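Local structure of deseasin MCP-01 (Pseudoalteromonas sp., 3VV3) at residues V321-A324 and L325-A328; D28-A31 and P32-W35; P288-T291 and T292-K296; D11-G14 and L15-G19; D232-S235 and S236-W240. The protein degrades collagen as a bacterial serine protease of the subtilisin family, probably through a catalytic triad, and its catalytic domain binds calcium ions. All coordinates share one frame; numbering follows the deposited sequence.

Contact 1 (V321-A324 and L325-A328)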
loop_
_atom_site.group_PDB
_atom_site.type_symbol
_atom_site.label_atom_id
_atom_site.label_comp_id
_atom_site.label_asym_id
_atom_site.label_seq_id
_atom_site.Cartn_x
_atom_site.Cartn_y
_atom_site.Cartn_z
ATOM N N VAL A 321 17.687 17.805 -5.376
ATOM C CA VAL A 321 18.528 17.917 -4.193
ATOM C C VAL A 321 19.868 18.562 -4.527
ATOM O O VAL A 321 20.484 19.202 -3.670
ATOM C CB VAL A 321 18.696 16.576 -3.443
ATOM C CG1 VAL A 321 19.478 15.557 -4.277
ATOM C CG2 VAL A 321 19.363 16.815 -2.065
ATOM N N ASN A 322 20.302 18.429 -5.780
ATOM C CA ASN A 322 21.507 19.140 -6.192
ATOM C C ASN A 322 21.297 20.640 -6.051
ATOM O O ASN A 322 22.105 21.337 -5.427
ATOM C CB ASN A 322 21.902 18.789 -7.630
ATOM C CG ASN A 322 23.197 19.474 -8.052
ATOM O OD1 ASN A 322 24.206 19.404 -7.346
ATOM N ND2 ASN A 322 23.164 20.156 -9.191
ATOM N N GLN A 323 20.215 21.147 -6.632
ATOM C CA GLN A 323 19.942 22.579 -6.550
ATOM C C GLN A 323 19.695 23.021 -5.106
ATOM O O GLN A 323 20.020 24.143 -4.727
ATOM C CB GLN A 323 18.767 22.985 -7.442
ATOM C CG GLN A 323 18.674 24.498 -7.661
ATOM C CD GLN A 323 19.859 25.050 -8.455
ATOM O OE1 GLN A 323 20.216 24.518 -9.506
ATOM N NE2 GLN A 323 20.474 26.118 -7.949
ATOM N N ALA A 324 19.120 22.137 -4.299
ATOM C CA ALA A 324 18.879 22.463 -2.904
ATOM C C ALA A 324 20.205 22.713 -2.189
ATOM O O ALA A 324 20.338 23.680 -1.440
ATOM C CB ALA A 324 18.111 21.335 -2.215
ATOM N N LEU A 325 21.176 21.828 -2.413
ATOM C CA LEU A 325 22.497 21.965 -1.792
ATOM C C LEU A 325 23.196 23.224 -2.283
ATOM O O LEU A 325 23.829 23.939 -1.504
ATOM C CB LEU A 325 23.378 20.748 -2.083
ATOM C CG LEU A 325 23.302 19.564 -1.119
ATOM C CD1 LEU A 325 21.881 19.195 -0.760
ATOM C CD2 LEU A 325 24.067 18.366 -1.648
ATOM N N ILE A 326 23.102 23.477 -3.583
ATOM C CA ILE A 326 23.683 24.693 -4.154
ATOM C C ILE A 326 23.058 25.942 -3.526
ATOM O O ILE A 326 23.761 26.865 -3.091
ATOM C CB ILE A 326 23.489 24.736 -5.680
ATOM C CG1 ILE A 326 24.276 23.611 -6.348
ATOM C CG2 ILE A 326 23.881 26.100 -6.238
ATOM C CD1 ILE A 326 24.017 23.496 -7.841
ATOM N N ASP A 327 21.732 25.970 -3.470
ATOM C CA ASP A 327 21.030 27.122 -2.920
ATOM C C ASP A 327 21.253 27.289 -1.416
ATOM O O ASP A 327 21.051 28.375 -0.879
ATOM C CB ASP A 327 19.534 27.045 -3.230
ATOM C CG ASP A 327 19.234 27.225 -4.712
ATOM O OD1 ASP A 327 20.171 27.497 -5.497
ATOM O OD2 ASP A 327 18.050 27.103 -5.089
ATOM N N ALA A 328 21.680 26.220 -0.749
ATOM C CA ALA A 328 21.879 26.237 0.701
ATOM C C ALA A 328 23.217 26.853 1.120
ATOM O O ALA A 328 23.494 26.994 2.313
ATOM C CB ALA A 328 21.749 24.843 1.271
#
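Helix 321-327 carries this contact, a run of pairs four residues apart in which Gln323 and Asp327 supply the side-chain bond. NE2 of Gln323 donates to OD1 of Asp327 at 2.8 Å, nearly straight along N-H. The acceptor lies in the amide plane, but the donor arrives above the carboxylate, 39° out of its plane, and the two flat groups are turned 53° against each other. A bend at chi2 (66°) carries the Gln323 amide to the next turn of the helix. Alongside, the backbone N of Asp327 donates to O of Gln323, also at 2.8 Å, so main chain and side chains join the same two residues. With an alanine in place of Asp327, NE2 of Gln323 would probably be left without this acceptor and the amide set free to turn. In the subtilase fold this last helix of the chain packs on helices 31-34, 269-284 and 292-301 through Val321, Ala324 and Leu325. On that buried side CG2 of Val321 and CD1 of Leu325 point the same way, 3.7 Å apart. On a more exposed flank, CD1 of Ile326 comes within 3.7 Å of ND2 of Asn322, a van der Waals contact between side chains lying aslant.

Contact 2 (D28-A31 and P32-W35); sequences DIDA and PEAW. With CA (calcium ion), chain D; CA (calcium ion), chain E.
OD1 of Asp30 is shared by two calcium ions, 2.5 Å from the calcium of chain D and 2.6 Å from that of chain E. Asp30 occupies the N-cap position of helix 31-34, so this two-calcium site sits at the start of the helix, although the carboxylate is spent on metal and makes no capping bond. Its OD2 also binds the second ion and is hydrogen-bonded to Asn320. Asp28 grips the chain D ion with both carboxylate oxygens, OD1 and OD2 each at 2.6 Å from calcium, and Asp26 adds ligands to the site. OD1 of Asp28 has a further role: it accepts from N of Asp30 at 2.9 Å, closing an Asx turn, the donor lying 37° out of the carboxylate plane. This bond probably steadies the backbone between the two aspartates that bind the metal, and two ions on one carboxylate would be expected to polarise it strongly.

Glu33 belongs to the second shell. Its chain bends at chi2 (79°) back toward Asp30, and metal-bound waters donate to it: water 1 to OE2 at 2.6 Å and water 2 to OE1 at 2.8 Å. Along the helix, N of Ala34 bonds to O of Asp30 and N of Trp35 to O of Ala31. Trp35, whose NE1 is bound by O of Val126, lays one ring face over Ala31: O of Ala31 lies above that face near the rim, and CB of Ala31 makes a CH-pi contact 4.0 Å from the centroid of the six-membered Trp35 ring, 21° off its normal.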
loop_
_atom_site.group_PDB
_atom_site.type_symbol
_atom_site.label_atom_id
_atom_site.label_comp_id
_atom_site.label_asym_id
_atom_site.label_seq_id
_atom_site.Cartn_x
_atom_site.Cartn_y
_atom_site.Cartn_z
ATOM N N ASP A 28 14.508 13.249 -12.444
ATOM C CA ASP A 28 15.133 12.728 -11.234
ATOM C C ASP A 28 15.536 13.899 -10.350
ATOM O O ASP A 28 15.334 15.058 -10.715
ATOM C CB ASP A 28 16.341 11.830 -11.562
ATOM C CG ASP A 28 17.445 12.568 -12.316
ATOM O OD1 ASP A 28 17.791 13.697 -11.910
ATOM O OD2 ASP A 28 17.967 12.006 -13.304
ATOM N N ILE A 29 16.092 13.601 -9.182
ATOM C CA ILE A 29 16.421 14.653 -8.226
ATOM C C ILE A 29 17.880 15.095 -8.311
ATOM O O ILE A 29 18.339 15.887 -7.490
ATOM C CB ILE A 29 16.057 14.239 -6.761
ATOM C CG1 ILE A 29 17.009 13.158 -6.229
ATOM C CG2 ILE A 29 14.603 13.790 -6.698
ATOM C CD1 ILE A 29 16.817 12.846 -4.741
ATOM N N ASP A 30 18.599 14.594 -9.316
ATOM C CA ASP A 30 20.006 14.955 -9.512
ATOM C C ASP A 30 20.862 14.605 -8.293
ATOM O O ASP A 30 21.675 15.422 -7.845
ATOM C CB ASP A 30 20.160 16.455 -9.838
ATOM C CG ASP A 30 19.837 16.790 -11.299
ATOM O OD1 ASP A 30 19.847 15.877 -12.147
ATOM O OD2 ASP A 30 19.593 17.974 -11.598
ATOM N N ALA A 31 20.694 13.393 -7.767
ATOM C CA ALA A 31 21.432 12.971 -6.577
ATOM C C ALA A 31 22.948 12.853 -6.797
ATOM O O ALA A 31 23.724 13.298 -5.958
ATOM C CB ALA A 31 20.866 11.667 -6.020
ATOM N N PRO A 32 23.380 12.236 -7.915
ATOM C CA PRO A 32 24.836 12.109 -8.092
ATOM C C PRO A 32 25.528 13.464 -8.164
ATOM O O PRO A 32 26.643 13.622 -7.665
ATOM C CB PRO A 32 24.966 11.365 -9.427
ATOM C CG PRO A 32 23.657 10.597 -9.552
ATOM C CD PRO A 32 22.631 11.538 -8.981
ATOM N N GLU A 33 24.872 14.435 -8.779
ATOM C CA GLU A 33 25.412 15.784 -8.816
ATOM C C GLU A 33 25.494 16.338 -7.394
ATOM O O GLU A 33 26.519 16.887 -6.985
ATOM C CB GLU A 33 24.555 16.676 -9.712
ATOM C CG GLU A 33 24.647 16.347 -11.214
ATOM C CD GLU A 33 23.807 15.152 -11.661
ATOM O OE1 GLU A 33 23.111 14.527 -10.821
ATOM O OE2 GLU A 33 23.849 14.834 -12.878
ATOM N N ALA A 34 24.420 16.171 -6.626
ATOM C CA ALA A 34 24.402 16.665 -5.253
ATOM C C ALA A 34 25.514 16.029 -4.426
ATOM O O ALA A 34 26.119 16.679 -3.566
ATOM C CB ALA A 34 23.030 16.410 -4.597
ATOM N N TRP A 35 25.789 14.758 -4.691
ATOM C CA TRP A 35 26.787 14.033 -3.912
ATOM C C TRP A 35 28.206 14.562 -4.105
ATOM O O TRP A 35 29.099 14.217 -3.345
ATOM C CB TRP A 35 26.724 12.532 -4.199
ATOM C CG TRP A 35 25.451 11.904 -3.708
ATOM C CD1 TRP A 35 24.661 12.348 -2.681
ATOM C CD2 TRP A 35 24.827 10.716 -4.210
ATOM N NE1 TRP A 35 23.580 11.510 -2.521
ATOM C CE2 TRP A 35 23.660 10.503 -3.446
ATOM C CE3 TRP A 35 25.136 9.817 -5.240
ATOM C CZ2 TRP A 35 22.811 9.423 -3.669
ATOM C CZ3 TRP A 35 24.295 8.748 -5.461
ATOM C CH2 TRP A 35 23.137 8.559 -4.677
HETATM CA CA CA D . 19.712 13.858 -13.687
HETATM CA CA CA E . 18.957 17.579 -13.936
HETATM O O HOH W 1 21.794 14.533 -14.463
HETATM O O HOH W 2 21.194 12.751 -11.892
HETATM O O HOH W 3 19.914 12.277 -15.368
HETATM O O HOH W 4 21.065 17.369 -14.690
HETATM O O HOH W 5 19.688 19.778 -14.835
#

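Contact 3 (P288-T291 and T292-K296)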
loop_
_atom_site.group_PDB
_atom_site.type_symbol
_atom_site.label_atom_id
_atom_site.label_comp_id
_atom_site.label_asym_id
_atom_site.label_seq_id
_atom_site.Cartn_x
_atom_site.Cartn_y
_atom_site.Cartn_z
ATOM N N PRO A 288 23.531 23.844 8.547
ATOM C CA PRO A 288 22.737 23.598 9.754
ATOM C C PRO A 288 22.079 24.861 10.303
ATOM O O PRO A 288 21.300 24.762 11.245
ATOM C CB PRO A 288 23.783 23.095 10.751
ATOM C CG PRO A 288 25.049 23.765 10.315
ATOM C CD PRO A 288 24.979 23.769 8.811
ATOM N N ASP A 289 22.373 26.022 9.723
ATOM C CA ASP A 289 21.874 27.286 10.268
ATOM C C ASP A 289 20.508 27.713 9.727
ATOM O O ASP A 289 19.965 28.734 10.140
ATOM C CB ASP A 289 22.909 28.404 10.063
ATOM C CG ASP A 289 24.201 28.139 10.813
ATOM O OD1 ASP A 289 24.134 27.627 11.951
ATOM O OD2 ASP A 289 25.284 28.447 10.273
ATOM N N LEU A 290 19.945 26.927 8.819
ATOM C CA LEU A 290 18.633 27.241 8.269
ATOM C C LEU A 290 17.531 27.066 9.312
ATOM O O LEU A 290 17.527 26.087 10.048
ATOM C CB LEU A 290 18.344 26.339 7.065
ATOM C CG LEU A 290 19.314 26.484 5.893
ATOM C CD1 LEU A 290 19.146 25.357 4.876
ATOM C CD2 LEU A 290 19.149 27.849 5.238
ATOM N N THR A 291 16.596 28.010 9.371
ATOM C CA THR A 291 15.398 27.807 10.179
ATOM C C THR A 291 14.574 26.734 9.479
ATOM O O THR A 291 14.804 26.437 8.310
ATOM C CB THR A 291 14.536 29.072 10.276
ATOM O OG1 THR A 291 14.024 29.400 8.981
ATOM C CG2 THR A 291 15.343 30.253 10.823
ATOM N N THR A 292 13.613 26.159 10.187
ATOM C CA THR A 292 12.761 25.131 9.597
ATOM C C THR A 292 12.034 25.659 8.365
ATOM O O THR A 292 11.958 24.991 7.325
ATOM C CB THR A 292 11.733 24.641 10.622
ATOM O OG1 THR A 292 12.424 24.103 11.750
ATOM C CG2 THR A 292 10.834 23.561 10.024
ATOM N N LEU A 293 11.488 26.861 8.488
ATOM C CA LEU A 293 10.775 27.482 7.383
ATOM C C LEU A 293 11.701 27.761 6.194
ATOM O O LEU A 293 11.307 27.612 5.043
ATOM C CB LEU A 293 10.103 28.776 7.844
ATOM C CG LEU A 293 9.338 29.548 6.765
ATOM C CD1 LEU A 293 8.235 28.687 6.157
ATOM C CD2 LEU A 293 8.767 30.841 7.334
ATOM N N GLU A 294 12.931 28.183 6.467
ATOM C CA GLU A 294 13.893 28.402 5.387
ATOM C C GLU A 294 14.207 27.103 4.667
ATOM O O GLU A 294 14.293 27.067 3.436
ATOM C CB GLU A 294 15.186 29.032 5.922
ATOM C CG GLU A 294 15.060 30.509 6.235
ATOM C CD GLU A 294 16.275 31.068 6.955
ATOM O OE1 GLU A 294 17.046 30.280 7.553
ATOM O OE2 GLU A 294 16.446 32.307 6.926
ATOM N N LEU A 295 14.380 26.038 5.447
ATOM C CA LEU A 295 14.618 24.704 4.907
ATOM C C LEU A 295 13.467 24.265 4.003
ATOM O O LEU A 295 13.679 23.800 2.877
ATOM C CB LEU A 295 14.795 23.705 6.048
ATOM C CG LEU A 295 15.059 22.254 5.650
ATOM C CD1 LEU A 295 16.267 22.163 4.728
ATOM C CD2 LEU A 295 15.279 21.378 6.897
ATOM N N LYS A 296 12.248 24.411 4.507
ATOM C CA LYS A 296 11.062 24.026 3.763
ATOM C C LYS A 296 10.981 24.792 2.452
ATOM O O LYS A 296 10.792 24.196 1.392
ATOM C CB LYS A 296 9.801 24.279 4.589
ATOM C CG LYS A 296 8.504 24.111 3.786
ATOM C CD LYS A 296 7.278 24.264 4.684
ATOM C CE LYS A 296 5.992 24.417 3.873
ATOM N NZ LYS A 296 4.825 24.618 4.768
HETATM O O HOH W 6 19.400 30.968 8.783
#
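Thr292 begins helix 292-301 directly after the N-cap residue Thr291, whose OG1 and O serve the residues that follow; Arg167 is bonded to O of Leu290 and more weakly to OG1 of Thr292. Of the Leu293 side chain, CB comes nearest, 4.1 Å from OG1 of Thr291. Glu294 carries the contact in both directions. Its N donates to OG1 of Thr291 at 3.0 Å, and OG1 is placed for this by a chi1 of 65°, which sets it between the backbone N and the carbonyl carbon. In return, OE1 of Glu294 accepts from N of Thr291 at 2.9 Å in a nearly straight bond (168°), met on the anti side of the carboxylate and 32° out of its plane. Water 6 donates to the same OE1 and to O of Asp289, tying the preceding loop to the glutamate. Leu295 follows with N bonded to O of Thr291 at 2.9 Å. CD1 of Leu295 is 4.3 Å from CD1 of Leu290, and both side chains pack on Val283 of helix 269-284. Lys296 continues the helix, its N bonded to O of Thr292. The reciprocal bonds between Thr291 and Glu294, each side chain taking the other's backbone N-H, are the signature of a capping box.

Contact 4 (D11-G14 and L15-G19)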
loop_
_atom_site.group_PDB
_atom_site.type_symbol
_atom_site.label_atom_id
_atom_site.label_comp_id
_atom_site.label_asym_id
_atom_site.label_seq_id
_atom_site.Cartn_x
_atom_site.Cartn_y
_atom_site.Cartn_z
ATOM N N ASP A 11 18.575 0.829 -10.771
ATOM C CA ASP A 11 17.124 0.713 -10.632
ATOM C C ASP A 11 16.526 1.935 -9.938
ATOM O O ASP A 11 15.305 2.113 -9.916
ATOM C CB ASP A 11 16.758 -0.557 -9.856
ATOM C CG ASP A 11 17.073 -1.819 -10.628
ATOM O OD1 ASP A 11 16.879 -1.816 -11.855
ATOM O OD2 ASP A 11 17.520 -2.805 -10.013
ATOM N N LEU A 12 17.395 2.767 -9.365
ATOM C CA LEU A 12 16.966 3.951 -8.616
ATOM C C LEU A 12 16.775 5.171 -9.517
ATOM O O LEU A 12 17.543 6.132 -9.461
ATOM C CB LEU A 12 17.976 4.257 -7.497
ATOM C CG LEU A 12 18.165 3.094 -6.520
ATOM C CD1 LEU A 12 19.281 3.393 -5.509
ATOM C CD2 LEU A 12 16.848 2.742 -5.797
ATOM N N TRP A 13 15.734 5.149 -10.342
ATOM C CA TRP A 13 15.547 6.223 -11.309
ATOM C C TRP A 13 15.335 7.579 -10.619
ATOM O O TRP A 13 15.735 8.625 -11.132
ATOM C CB TRP A 13 14.375 5.896 -12.246
ATOM C CG TRP A 13 13.045 5.945 -11.550
ATOM C CD1 TRP A 13 12.351 4.899 -11.011
ATOM C CD2 TRP A 13 12.267 7.115 -11.306
ATOM N NE1 TRP A 13 11.179 5.351 -10.452
ATOM C CE2 TRP A 13 11.103 6.709 -10.623
ATOM C CE3 TRP A 13 12.437 8.469 -11.608
ATOM C CZ2 TRP A 13 10.116 7.614 -10.227
ATOM C CZ3 TRP A 13 11.460 9.363 -11.221
ATOM C CH2 TRP A 13 10.312 8.932 -10.533
ATOM N N GLY A 14 14.716 7.562 -9.441
ATOM C CA GLY A 14 14.448 8.795 -8.721
ATOM C C GLY A 14 15.714 9.557 -8.369
ATOM O O GLY A 14 15.710 10.784 -8.289
ATOM N N LEU A 15 16.797 8.822 -8.146
ATOM C CA LEU A 15 18.078 9.443 -7.808
ATOM C C LEU A 15 18.829 9.825 -9.082
ATOM O O LEU A 15 19.455 10.897 -9.173
ATOM C CB LEU A 15 18.938 8.494 -6.964
ATOM C CG LEU A 15 18.341 7.977 -5.648
ATOM C CD1 LEU A 15 19.362 7.124 -4.902
ATOM C CD2 LEU A 15 17.882 9.146 -4.778
ATOM N N ASN A 16 18.755 8.940 -10.069
ATOM C CA ASN A 16 19.414 9.170 -11.350
ATOM C C ASN A 16 18.644 8.469 -12.464
ATOM O O ASN A 16 18.527 7.249 -12.472
ATOM C CB ASN A 16 20.852 8.662 -11.300
ATOM C CG ASN A 16 21.643 9.030 -12.541
ATOM O OD1 ASN A 16 22.043 8.160 -13.322
ATOM N ND2 ASN A 16 21.868 10.323 -12.731
ATOM N N ASN A 17 18.106 9.260 -13.385
ATOM C CA ASN A 17 17.260 8.750 -14.456
ATOM C C ASN A 17 17.925 9.034 -15.803
ATOM O O ASN A 17 18.132 10.195 -16.158
ATOM C CB ASN A 17 15.900 9.453 -14.386
ATOM C CG ASN A 17 14.831 8.777 -15.230
ATOM O OD1 ASN A 17 15.112 7.891 -16.041
ATOM N ND2 ASN A 17 13.590 9.208 -15.041
ATOM N N GLU A 18 18.290 7.987 -16.515
ATOM C CA GLU A 18 18.796 8.070 -17.892
ATOM C C GLU A 18 17.818 7.447 -18.873
ATOM O O GLU A 18 18.133 7.241 -20.006
ATOM C CB GLU A 18 20.102 7.329 -18.063
ATOM C CG GLU A 18 20.970 7.371 -16.866
ATOM C CD GLU A 18 22.076 8.358 -16.976
ATOM O OE1 GLU A 18 21.833 9.368 -17.595
ATOM O OE2 GLU A 18 23.159 8.105 -16.418
ATOM N N GLY A 19 16.611 7.224 -18.392
ATOM C CA GLY A 19 15.600 6.559 -19.197
ATOM C C GLY A 19 15.641 5.049 -19.059
ATOM O O GLY A 19 14.935 4.331 -19.770
#
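The carbonyl oxygen of Leu12 takes two backbone donors, N of Leu15 and N of Asn16, each at 3.1 Å but in very different geometries. Asn16 N lies in the carbonyl plane and its bond is nearly straight, whereas Leu15 N sits 54° above that plane in a more bent bond. The chain therefore makes a tight turn just after Leu12, itself the centre of an inverse gamma turn, and two hydrogen bonds pin this N-terminal loop of the catalytic domain ahead of helix 31-34. On one side of the turn Leu12 and Leu15 point the same way, CD1 to CD1 3.8 Å. The backbone adds a CA-H...O contact from CA of Trp13 to O of Asn16 at 3.4 Å.

Trp13 and Asn17 also run side by side. The indole plane and the Asn17 amide are 62° apart, and ND2 of Asn17 approaches CE3 of Trp13 obliquely at 3.7 Å. The indole itself is anchored by NE1, which bonds to O of Ser252. With CG anti to the backbone N (chi1 -166°), the amide of Asn17 reaches partners at both ends: ND2 is hydrogen-bonded to O of Ala27 and O of Ser230, while OD1 of Asn17 accepts from N of Gly19 at 2.9 Å, which closes an Asx turn. Replacing Asn17 with an alanine would probably leave those two carbonyls without this donor and N of Gly19 without its acceptor. The backbone N of Asn17 bonds to OD2 of Asp28, a calcium ligand.

Contact 5 (D232-S235 and S236-W240); sequences DNMS and SFSQW
Met234 and Trp240 cross at about a right angle, the thioether reaching the indole obliquely. CE of Met234 is 3.6 Å from CE3 of Trp240, and SD lies 5.4 Å from the centroid of the five-membered Trp240 ring, 59° off its normal, a Met-aromatic contact. A bend at chi3 (73°) ends an otherwise extended methionine chain and directs the methyl at the ring, while CG of Met234 packs on CB of Ser238 at 3.8 Å. Trp240 also makes a cation-pi contact with Lys312.

The second aromatic group is met face on. CB of Ser235 stands over one face of the Phe237 ring, 3.7 Å from its centroid and 18° off the normal, a CH-pi contact. The hydroxyl of Ser235 is engaged by Ser252 and Ser227, and that of Ser238 accepts from N of Ser227. Phe237 and Ser236 also pack against Gly142 of the second subunit, where OG of Ser236 bonds to N of Gly144 of that subunit. OG of Ser238 donates to O of Gln239 at 2.8 Å. Between the two aromatic contacts, N of Ser238 donates to O of Ser235 at 2.9 Å, closing a type I beta turn in the loop that joins strands 222-228 and 247-250 of the parallel sheet.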
loop_
_atom_site.group_PDB
_atom_site.type_symbol
_atom_site.label_atom_id
_atom_site.label_comp_id
_atom_site.label_asym_id
_atom_site.label_seq_id
_atom_site.Cartn_x
_atom_site.Cartn_y
_atom_site.Cartn_z
ATOM N N ASP A 232 8.438 12.304 -15.165
ATOM C CA ASP A 232 8.161 13.583 -14.510
ATOM C C ASP A 232 6.686 14.001 -14.564
ATOM O O ASP A 232 6.375 15.174 -14.358
ATOM C CB ASP A 232 9.081 14.706 -15.033
ATOM C CG ASP A 232 10.198 15.064 -14.053
ATOM O OD1 ASP A 232 10.198 14.553 -12.911
ATOM O OD2 ASP A 232 11.098 15.848 -14.432
ATOM N N ASN A 233 5.779 13.052 -14.822
ATOM C CA ASN A 233 4.347 13.321 -14.647
ATOM C C ASN A 233 4.070 13.351 -13.161
ATOM O O ASN A 233 4.870 12.845 -12.370
ATOM C CB ASN A 233 3.455 12.190 -15.181
ATOM C CG ASN A 233 3.701 11.847 -16.644
ATOM O OD1 ASN A 233 3.788 12.722 -17.504
ATOM N ND2 ASN A 233 3.753 10.541 -16.936
ATOM N N MET A 234 2.925 13.897 -12.771
ATOM C CA MET A 234 2.428 13.584 -11.438
ATOM C C MET A 234 1.922 12.146 -11.507
ATOM O O MET A 234 1.206 11.769 -12.442
ATOM C CB MET A 234 1.314 14.537 -11.005
ATOM C CG MET A 234 0.758 14.211 -9.623
ATOM S SD MET A 234 -0.333 15.488 -8.961
ATOM C CE MET A 234 -1.793 15.250 -9.971
ATOM N N SER A 235 2.330 11.327 -10.544
ATOM C CA SER A 235 1.944 9.924 -10.532
ATOM C C SER A 235 0.434 9.839 -10.623
ATOM O O SER A 235 -0.256 10.620 -9.994
ATOM C CB SER A 235 2.425 9.266 -9.236
ATOM O OG SER A 235 3.827 9.406 -9.105
ATOM N N SER A 236 -0.082 8.897 -11.403
ATOM C CA SER A 236 -1.531 8.843 -11.603
ATOM C C SER A 236 -2.326 8.702 -10.305
ATOM O O SER A 236 -3.438 9.213 -10.211
ATOM C CB SER A 236 -1.924 7.753 -12.604
ATOM O OG SER A 236 -1.293 6.531 -12.289
ATOM N N PHE A 237 -1.749 8.018 -9.316
ATOM C CA PHE A 237 -2.402 7.825 -8.022
ATOM C C PHE A 237 -2.306 9.020 -7.075
ATOM O O PHE A 237 -3.020 9.072 -6.080
ATOM C CB PHE A 237 -1.837 6.583 -7.313
ATOM C CG PHE A 237 -0.338 6.614 -7.139
ATOM C CD1 PHE A 237 0.238 7.391 -6.149
ATOM C CD2 PHE A 237 0.486 5.863 -7.967
ATOM C CE1 PHE A 237 1.617 7.437 -5.985
ATOM C CE2 PHE A 237 1.885 5.891 -7.809
ATOM C CZ PHE A 237 2.447 6.683 -6.816
ATOM N N SER A 238 -1.435 9.980 -7.368
ATOM C CA SER A 238 -1.123 11.009 -6.371
ATOM C C SER A 238 -2.264 11.976 -6.089
ATOM O O SER A 238 -2.914 12.466 -7.000
ATOM C CB SER A 238 0.113 11.818 -6.781
ATOM O OG SER A 238 0.539 12.671 -5.716
ATOM N N GLN A 239 -2.470 12.280 -4.816
ATOM C CA GLN A 239 -3.319 13.405 -4.452
ATOM C C GLN A 239 -2.522 14.694 -4.687
ATOM O O GLN A 239 -1.304 14.653 -4.884
ATOM C CB GLN A 239 -3.811 13.257 -3.001
ATOM C CG GLN A 239 -4.968 12.244 -2.899
ATOM C CD GLN A 239 -5.270 11.774 -1.489
ATOM O OE1 GLN A 239 -5.652 12.560 -0.609
ATOM N NE2 GLN A 239 -5.124 10.481 -1.272
ATOM N N TRP A 240 -3.214 15.826 -4.717
ATOM C CA TRP A 240 -2.563 17.110 -4.961
ATOM C C TRP A 240 -3.337 18.165 -4.186
ATOM O O TRP A 240 -4.284 17.841 -3.476
ATOM C CB TRP A 240 -2.540 17.441 -6.463
ATOM C CG TRP A 240 -3.913 17.645 -7.043
ATOM C CD1 TRP A 240 -4.606 18.823 -7.128
ATOM C CD2 TRP A 240 -4.772 16.634 -7.586
ATOM N NE1 TRP A 240 -5.841 18.608 -7.699
ATOM C CE2 TRP A 240 -5.964 17.273 -7.992
ATOM C CE3 TRP A 240 -4.645 15.256 -7.779
ATOM C CZ2 TRP A 240 -7.023 16.575 -8.575
ATOM C CZ3 TRP A 240 -5.704 14.564 -8.362
ATOM C CH2 TRP A 240 -6.871 15.226 -8.751
#

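How the contacts relate
From the N terminus the order is contact 4, contact 2, contact 5, contact 3 and contact 1. Each spans a single continuous stretch, so each closes only a local turn, cap or helical segment; all run in series, and none nests within or crosses another. Contact 2 lies between two neighbours in space: Ile29 N bonds to Gly14 O of contact 4, and Ile29 O to Val321 N of contact 1, joining the N-terminal loop, the calcium site and the last helix. Contact 3 comes within about 4 Å of contact 1 at the nearest atoms, without touching. Contact 5 lies apart on the loop between strands 222-228 and 247-250, its nearest atoms about 5 Å from contact 2.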